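Local coordinates for thioesterase domain-containing protein (Chromobacterium violaceum, PDB 4RMM) that probably hydrolyses acyl-CoA thioesters and belongs to the hotdog-fold thioesterase superfamily, at residues Q128-R131 with S132-V135. Sequence-based numbering, arbitrary orientation.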
ATOM      1  N   GLN A 128      -3.063  -5.539  17.557  1.00 59.71           N
ATOM      2  CA  GLN A 128      -4.108  -4.833  18.257  1.00 64.90           C
ATOM      3  C   GLN A 128      -4.064  -5.182  19.733  1.00 67.21           C
ATOM      4  O   GLN A 128      -3.576  -4.409  20.548  1.00 76.43           O
ATOM      5  CB  GLN A 128      -5.468  -5.187  17.653  1.00 60.67           C
ATOM      6  CG  GLN A 128      -5.562  -4.834  16.184  1.00 70.05           C
ATOM      7  CD  GLN A 128      -6.930  -5.091  15.596  1.00 61.91           C
ATOM      8  OE1 GLN A 128      -7.359  -6.242  15.469  1.00 55.67           O
ATOM      9  NE2 GLN A 128      -7.626  -4.020  15.229  1.00 57.24           N
ATOM     10  N   ASP A 129      -4.542  -6.369  20.067  1.00 66.62           N
ATOM     11  CA  ASP A 129      -4.582  -6.785  21.450  1.00 77.92           C
ATOM     12  C   ASP A 129      -3.300  -7.487  21.872  1.00 72.83           C
ATOM     13  O   ASP A 129      -2.831  -7.308  22.995  1.00 83.80           O
ATOM     14  CB  ASP A 129      -5.792  -7.692  21.660  1.00 87.63           C
ATOM     15  CG  ASP A 129      -6.273  -7.697  23.087  1.00 95.00           C
ATOM     16  OD1 ASP A 129      -6.360  -6.604  23.684  1.00101.20           O
ATOM     17  OD2 ASP A 129      -6.576  -8.791  23.606  1.00112.47           O
ATOM     18  N   ASP A 130      -2.722  -8.270  20.967  1.00 55.51           N
ATOM     19  CA  ASP A 130      -1.500  -8.992  21.287  1.00 63.89           C
ATOM     20  C   ASP A 130      -0.472  -8.959  20.153  1.00 69.47           C
ATOM     21  O   ASP A 130      -0.678  -9.537  19.079  1.00 57.63           O
ATOM     22  CB  ASP A 130      -1.858 -10.433  21.672  1.00 69.12           C
ATOM     23  CG  ASP A 130      -0.647 -11.329  21.794  1.00 74.51           C
ATOM     24  OD1 ASP A 130       0.452 -10.818  22.076  1.00 74.64           O
ATOM     25  OD2 ASP A 130      -0.800 -12.553  21.620  1.00 95.92           O
ATOM     26  N   ARG A 131       0.641  -8.279  20.414  1.00 64.38           N
ATOM     27  CA  ARG A 131       1.714  -8.145  19.442  1.00 69.40           C
ATOM     28  C   ARG A 131       2.377  -9.487  19.178  1.00 71.22           C
ATOM     29  O   ARG A 131       3.247  -9.602  18.307  1.00 66.96           O
ATOM     30  CB  ARG A 131       2.746  -7.139  19.947  1.00 55.26           C
ATOM     31  CG  ARG A 131       3.771  -6.743  18.911  1.00 54.44           C
ATOM     32  CD  ARG A 131       4.576  -5.559  19.380  1.00 77.18           C
ATOM     33  NE  ARG A 131       5.539  -5.144  18.368  1.00 65.68           N
ATOM     34  CZ  ARG A 131       6.337  -4.091  18.489  1.00 77.80           C
ATOM     35  NH1 ARG A 131       6.285  -3.346  19.583  1.00 65.75           N
ATOM     36  NH2 ARG A 131       7.187  -3.783  17.515  1.00 69.86           N
ATOM     37  N   SER A 132       1.953 -10.494  19.941  1.00 67.31           N
ATOM     38  CA  SER A 132       2.457 -11.855  19.813  1.00 62.70           C
ATOM     39  C   SER A 132       1.629 -12.572  18.745  1.00 60.79           C
ATOM     40  O   SER A 132       2.058 -13.571  18.174  1.00 79.02           O
ATOM     41  CB  SER A 132       2.346 -12.583  21.162  1.00 64.98           C
ATOM     42  OG  SER A 132       1.590 -13.777  21.060  1.00 71.66           O
ATOM     43  N   LYS A 133       0.430 -12.046  18.499  1.00 60.74           N
ATOM     44  CA  LYS A 133      -0.493 -12.576  17.495  1.00 59.05           C
ATOM     45  C   LYS A 133      -0.863 -11.377  16.622  1.00 49.51           C
ATOM     46  O   LYS A 133      -2.003 -10.913  16.617  1.00 50.42           O
ATOM     47  CB  LYS A 133      -1.740 -13.149  18.171  1.00 61.64           C
ATOM     48  CG  LYS A 133      -1.446 -14.347  19.066  1.00 71.02           C
ATOM     49  CD  LYS A 133      -2.704 -14.868  19.729  1.00 78.62           C
ATOM     50  CE  LYS A 133      -2.412 -16.107  20.570  1.00 93.66           C
ATOM     51  NZ  LYS A 133      -3.643 -16.658  21.214  1.00 94.08           N
ATOM     52  N   PRO A 134       0.115 -10.863  15.861  1.00 46.32           N
ATOM     53  CA  PRO A 134      -0.106  -9.705  14.992  1.00 50.24           C
ATOM     54  C   PRO A 134      -1.159  -9.877  13.906  1.00 57.95           C
ATOM     55  O   PRO A 134      -1.489 -10.990  13.507  1.00 44.07           O
ATOM     56  CB  PRO A 134       1.293  -9.409  14.455  1.00 51.12           C
ATOM     57  CG  PRO A 134       1.935 -10.770  14.394  1.00 52.62           C
ATOM     58  CD  PRO A 134       1.460 -11.445  15.663  1.00 49.17           C
ATOM     59  N   VAL A 135      -1.738  -8.764  13.469  1.00 46.80           N
ATOM     60  CA  VAL A 135      -2.734  -8.804  12.418  1.00 46.40           C
ATOM     61  C   VAL A 135      -1.995  -8.976  11.080  1.00 47.33           C
ATOM     62  O   VAL A 135      -2.463  -9.666  10.175  1.00 43.39           O
ATOM     63  CB  VAL A 135      -3.552  -7.501  12.409  1.00 55.68           C
ATOM     64  CG1 VAL A 135      -4.265  -7.338  11.093  1.00 45.52           C
ATOM     65  CG2 VAL A 135      -4.566  -7.538  13.555  1.00 54.36           C
TER
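Asp130 and Lys133 close a type I beta turn in the loop that joins the antiparallel strands 119-127 and 136-143. The defining i to i+3 bond runs from Lys133 N to Asp130 O and is 2.8 Å long. Aspartate suits the first position of such a turn because its short carboxylate can fold back over the residues that follow. Here CG lies anti to the backbone N (chi1 170°), and this brings OD2 to the hydroxyl of Ser132, which donates to it from the syn side, Ser132 OG to Asp130 OD2 being 2.7 Å. Serine fits because its short hydroxyl can reach the carboxylate two residues back. The other oxygen, OD1, faces the amide of Ser132 as in an Asx turn, but the atoms around that amide are crowded in the model and this second bond is doubtful.

Lys133 lays the aliphatic part of its extended chain alongside the carboxylate, with CG 3.2 Å from Asp130 OD2. Lysine's long apolar chain can run past the acid while its charged end reaches solvent; NZ ends 5.0 Å from Asp130 OD2, too far for a salt bridge, though the opposite charges should still attract weakly. This outer end is the loose part. The inner side is different. Buried Val135 turns its CG2 to the amide end of Gln128, 3.6 Å from OE1, and both side chains also rest on Leu106. Gln128 combines a methylene that can pack on valine with an amide oxygen that accepts from the backbone N of Arg102. Arg131 starts away from 132-135, and its guanidinium group forms a salt bridge with Glu125 and a cation-pi contact with Trp127. The chemistry thus implies a hairpin connection with a bend closed by one backbone bond and braced by the Ser132 hydroxyl on the Asp130 carboxylate, while apolar packing and outside polar partners fasten its base to the sheet and the neighbouring loop.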